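Local coordinates for protein hydrolase, alpha/beta hydrolase FOLD family (Staphylococcus aureus, PDB 2XMZ) that probably catalyses the formation of 2-succinyl-6-hydroxy-2,4-cyclohexadiene-1-carboxylate in menaquinone biosynthesis, as a lyase built on the alpha/beta hydrolase fold, at residues D49-G54 against F66-T71; M3-F8 against D74-K79. All coordinates share one frame; numbering follows the deposited sequence.

Contact 1: residues D49-G54 against F66-T71; sequences DLPGHG and FDYITT
The loop that follows strand 44-48 of the alpha/beta hydrolase fold turns back on itself and meets the first turns of helix 66-77, P51 and L50 packing against I69 and Y68. P51 contributes the larger share from the loop. Its CG lies 3.6 Å from CG1 of I69, with CD just behind, and the same CG reaches CE2 of Y68 at 4.0 Å, near the plane of the phenol ring. The proline therefore meets that ring at its edge, while the two side chains run past each other in opposite senses. I69 offers both branches: CG1, beside the backbone N (chi1 -66°), faces the proline, whereas CG2 meets CD2 of L50 at 4.0 Å, the leucine and isoleucine side chains crossing at about a right angle. All these cross-segment contacts are apolar.

Within the loop, a type II beta turn from L50 to H53 is closed by H53 N donating to L50 O at 2.9 Å, with G52 at positive phi. H53 ND1 also donates to P51 O at 3.0 Å; the acceptor lies in the imidazole plane, but the donor stands above the carbonyl plane, off the lone pairs. Y191 OH is a second partner of P51 O, and H53 NE2 pairs with L26 N, so the imidazole is held at both nitrogens. The phenol hydroxyl of Y68 is hydrogen-bonded to S58 OG in the intervening loop.

Among its neighbours, the contact is largely buried: I69 also touches V96 of helix 92-103, and Y191 of helix 181-191 packs on both L50 and I69, so that it bridges the loop and helix 66-77.

Contact 2: residues M3-F8 against D74-K79; sequences MTHYKF and DRILDK
One face of the Y6 phenol ring receives the I76 side chain, and H5 CE1 lies at that ring's edge, in its plane. This is strand-to-helix packing in the alpha/beta hydrolase fold, between edge strand 6-9 and the C-terminal part of helix 66-77. The evidence for a CH-pi contact is geometric: I76 CG1 sits 4.2 Å from the Y6 ring centroid, 27° off the ring normal, and is nearest to CD1 at 3.7 Å. CG2 of the same isoleucine lies above the same face but offset toward the rim.

The CD1 methyl of I76 continues past Y6 CB to the imidazole of H5, where it approaches NE2 at 3.6 Å, obliquely to the ring. Y6 has its CG between the backbone N and the carbonyl carbon (chi1 84°), a torsion that turns one face of the ring to I76, and the two side chains run past each other in opposite directions.

I48 of strand 44-48 touches both Y6 and I76, extending this apolar patch onto the next strand of the sheet. At the far end of the phenol, the K79 chain crosses the Y6 side chain at a slant, its CD 3.7 Å from Y6 OH.

Overall arrangement
Both contacts use helix 66-77 and lie on the same side of the chain's centre, their own centres 11 Å apart. In chain order, segment 3-8 comes first, then both halves of contact 1, then segment 74-79; contact 2 thus brackets contact 1 in sequence. They also touch directly: D49 N lies 2.8 Å from H5 O, a probable hydrogen bond where strand 44-48 runs out beside antiparallel edge strand 6-9. One helix thereby packs against the loop after strand 44-48 near its start and against the N-terminal segment, at the edge of the sheet, near its end.

Contact 1: residues D49-G54 against F66-T71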
# COMPACT_ATOMS: atom_id res chain seq x y z
N ASP A 49 -1.94 7.81 6.38
CA ASP A 49 -0.95 8.42 5.50
C ASP A 49 0.45 8.03 5.98
O ASP A 49 0.79 8.26 7.13
CB ASP A 49 -1.11 9.94 5.51
CG ASP A 49 -2.26 10.40 4.65
OD1 ASP A 49 -2.80 9.57 3.90
OD2 ASP A 49 -2.65 11.58 4.75
N LEU A 50 1.23 7.45 5.09
CA LEU A 50 2.56 6.97 5.43
C LEU A 50 3.55 8.15 5.42
O LEU A 50 3.23 9.23 4.87
CB LEU A 50 2.97 5.82 4.48
CG LEU A 50 2.14 4.53 4.70
CD1 LEU A 50 2.20 3.57 3.50
CD2 LEU A 50 2.58 3.82 6.00
N PRO A 51 4.74 7.96 6.03
CA PRO A 51 5.70 9.05 6.15
C PRO A 51 5.94 9.78 4.83
O PRO A 51 6.20 9.14 3.77
CB PRO A 51 6.97 8.34 6.61
CG PRO A 51 6.43 7.19 7.44
CD PRO A 51 5.23 6.72 6.68
N GLY A 52 5.87 11.10 4.90
CA GLY A 52 6.05 11.99 3.75
C GLY A 52 4.83 12.20 2.87
O GLY A 52 4.83 13.08 2.00
N HIS A 53 3.80 11.38 3.05
CA HIS A 53 2.64 11.41 2.16
C HIS A 53 1.39 12.04 2.76
O HIS A 53 1.07 11.85 3.95
CB HIS A 53 2.28 9.99 1.69
CG HIS A 53 3.33 9.38 0.80
ND1 HIS A 53 4.58 9.04 1.26
CD2 HIS A 53 3.31 9.10 -0.52
CE1 HIS A 53 5.29 8.55 0.26
NE2 HIS A 53 4.54 8.57 -0.83
N GLY A 54 0.65 12.76 1.89
CA GLY A 54 -0.60 13.38 2.29
C GLY A 54 -0.46 14.23 3.53
O GLY A 54 0.34 15.17 3.57
N PHE A 66 11.75 1.10 7.85
CA PHE A 66 10.65 0.23 8.22
C PHE A 66 10.37 0.11 9.73
O PHE A 66 9.22 -0.07 10.12
CB PHE A 66 10.77 -1.13 7.53
CG PHE A 66 10.29 -1.08 6.10
CD1 PHE A 66 8.96 -1.37 5.80
CD2 PHE A 66 11.16 -0.66 5.07
CE1 PHE A 66 8.49 -1.27 4.47
CE2 PHE A 66 10.71 -0.55 3.76
CZ PHE A 66 9.39 -0.88 3.45
N ASP A 67 11.40 0.24 10.55
CA ASP A 67 11.20 0.14 11.99
C ASP A 67 10.49 1.38 12.51
O ASP A 67 9.61 1.29 13.36
CB ASP A 67 12.50 -0.05 12.75
CG ASP A 67 12.27 -0.19 14.26
OD1 ASP A 67 12.70 0.69 15.03
OD2 ASP A 67 11.63 -1.17 14.67
N TYR A 68 10.87 2.54 11.97
CA TYR A 68 10.14 3.79 12.20
C TYR A 68 8.66 3.68 11.82
O TYR A 68 7.78 4.04 12.59
CB TYR A 68 10.78 4.96 11.45
CG TYR A 68 10.04 6.27 11.64
CD1 TYR A 68 10.35 7.13 12.72
CD2 TYR A 68 9.03 6.66 10.75
CE1 TYR A 68 9.66 8.34 12.91
CE2 TYR A 68 8.34 7.87 10.93
CZ TYR A 68 8.66 8.69 12.01
OH TYR A 68 7.97 9.86 12.16
N ILE A 69 8.40 3.19 10.62
CA ILE A 69 7.02 3.02 10.15
C ILE A 69 6.26 2.00 11.01
O ILE A 69 5.08 2.21 11.33
CB ILE A 69 6.96 2.62 8.67
CG1 ILE A 69 7.49 3.76 7.81
CG2 ILE A 69 5.51 2.26 8.24
CD1 ILE A 69 8.11 3.28 6.54
N THR A 70 6.93 0.92 11.40
CA THR A 70 6.33 -0.07 12.32
C THR A 70 5.91 0.56 13.63
O THR A 70 4.80 0.30 14.11
CB THR A 70 7.29 -1.22 12.56
OG1 THR A 70 7.49 -1.87 11.31
CG2 THR A 70 6.73 -2.26 13.60
N THR A 71 6.79 1.39 14.21
CA THR A 71 6.44 2.10 15.44
C THR A 71 5.25 3.01 15.24
O THR A 71 4.34 3.06 16.06
CB THR A 71 7.63 2.91 15.97
OG1 THR A 71 8.65 2.00 16.38
CG2 THR A 71 7.22 3.78 17.18

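Contact 2: residues M3-F8 against D74-K79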
# COMPACT_ATOMS: atom_id res chain seq x y z
N MET A 3 -0.68 12.82 15.07
CA MET A 3 -1.65 13.88 14.62
C MET A 3 -1.83 13.90 13.09
O MET A 3 -0.84 13.75 12.34
CB MET A 3 -1.21 15.26 15.12
N THR A 4 -3.10 14.05 12.67
CA THR A 4 -3.54 14.25 11.25
C THR A 4 -3.26 13.10 10.25
O THR A 4 -3.88 13.02 9.18
CB THR A 4 -3.08 15.64 10.64
OG1 THR A 4 -1.64 15.70 10.54
CG2 THR A 4 -3.57 16.80 11.49
N HIS A 5 -2.34 12.21 10.62
CA HIS A 5 -1.83 11.22 9.69
C HIS A 5 -2.72 9.99 9.55
O HIS A 5 -2.47 9.17 8.71
CB HIS A 5 -0.38 10.82 10.04
CG HIS A 5 -0.24 10.08 11.34
ND1 HIS A 5 -0.74 10.55 12.53
CD2 HIS A 5 0.40 8.92 11.63
CE1 HIS A 5 -0.45 9.70 13.50
NE2 HIS A 5 0.26 8.71 12.98
N TYR A 6 -3.76 9.86 10.38
CA TYR A 6 -4.73 8.78 10.20
C TYR A 6 -6.16 9.25 10.45
O TYR A 6 -6.39 10.17 11.23
CB TYR A 6 -4.37 7.54 11.04
CG TYR A 6 -4.84 7.58 12.48
CD1 TYR A 6 -4.10 8.24 13.46
CD2 TYR A 6 -6.02 6.95 12.86
CE1 TYR A 6 -4.53 8.29 14.78
CE2 TYR A 6 -6.47 6.99 14.17
CZ TYR A 6 -5.72 7.66 15.13
OH TYR A 6 -6.16 7.69 16.43
N LYS A 7 -7.11 8.63 9.76
CA LYS A 7 -8.53 8.93 9.92
C LYS A 7 -9.30 7.65 10.29
O LYS A 7 -9.02 6.57 9.78
CB LYS A 7 -9.10 9.60 8.67
CG LYS A 7 -8.37 10.91 8.24
CD LYS A 7 -8.53 11.18 6.74
CE LYS A 7 -7.68 12.36 6.27
NZ LYS A 7 -8.19 13.66 6.78
N PHE A 8 -10.25 7.78 11.21
CA PHE A 8 -11.06 6.66 11.66
C PHE A 8 -12.48 6.95 11.25
O PHE A 8 -13.02 8.05 11.53
CB PHE A 8 -10.98 6.50 13.18
CG PHE A 8 -11.72 5.30 13.70
CD1 PHE A 8 -11.04 4.10 13.90
CD2 PHE A 8 -13.08 5.36 13.98
CE1 PHE A 8 -11.71 2.97 14.37
CE2 PHE A 8 -13.76 4.22 14.45
CZ PHE A 8 -13.07 3.04 14.65
N ASP A 74 2.33 0.73 15.12
CA ASP A 74 2.10 0.19 16.48
C ASP A 74 1.25 1.17 17.30
O ASP A 74 0.29 0.79 17.98
CB ASP A 74 3.42 -0.03 17.23
CG ASP A 74 4.24 -1.22 16.71
OD1 ASP A 74 3.73 -2.16 16.05
OD2 ASP A 74 5.44 -1.23 17.04
N ARG A 75 1.60 2.44 17.21
CA ARG A 75 0.99 3.50 17.99
C ARG A 75 -0.45 3.72 17.62
O ARG A 75 -1.28 3.98 18.49
CB ARG A 75 1.79 4.79 17.86
CG ARG A 75 3.10 4.72 18.61
CD ARG A 75 3.95 5.92 18.29
NE ARG A 75 5.21 5.89 19.01
CZ ARG A 75 6.15 6.82 18.91
NH1 ARG A 75 5.95 7.88 18.13
NH2 ARG A 75 7.28 6.72 19.59
N ILE A 76 -0.76 3.59 16.34
CA ILE A 76 -2.14 3.73 15.91
C ILE A 76 -2.91 2.50 16.31
O ILE A 76 -3.96 2.60 16.97
CB ILE A 76 -2.25 3.92 14.38
CG1 ILE A 76 -1.81 5.34 14.03
CG2 ILE A 76 -3.69 3.65 13.94
CD1 ILE A 76 -1.38 5.51 12.56
N LEU A 77 -2.38 1.34 15.92
CA LEU A 77 -3.07 0.06 16.10
C LEU A 77 -3.29 -0.35 17.54
O LEU A 77 -4.24 -1.08 17.83
CB LEU A 77 -2.38 -1.04 15.29
CG LEU A 77 -2.39 -0.76 13.78
CD1 LEU A 77 -1.66 -1.85 13.03
CD2 LEU A 77 -3.82 -0.58 13.23
N ASP A 78 -2.42 0.11 18.44
CA ASP A 78 -2.55 -0.19 19.86
C ASP A 78 -3.93 0.20 20.41
O ASP A 78 -4.46 -0.47 21.28
CB ASP A 78 -1.44 0.51 20.66
CG ASP A 78 -1.44 0.09 22.11
OD1 ASP A 78 -0.88 -0.98 22.41
OD2 ASP A 78 -2.03 0.81 22.95
N LYS A 79 -4.52 1.27 19.88
CA LYS A 79 -5.83 1.73 20.33
C LYS A 79 -6.94 0.78 19.89
O LYS A 79 -8.07 0.88 20.34
CB LYS A 79 -6.11 3.14 19.81
CG LYS A 79 -4.96 4.12 20.01
CD LYS A 79 -5.12 5.33 19.09
CE LYS A 79 -3.82 6.11 18.97
NZ LYS A 79 -3.42 6.79 20.24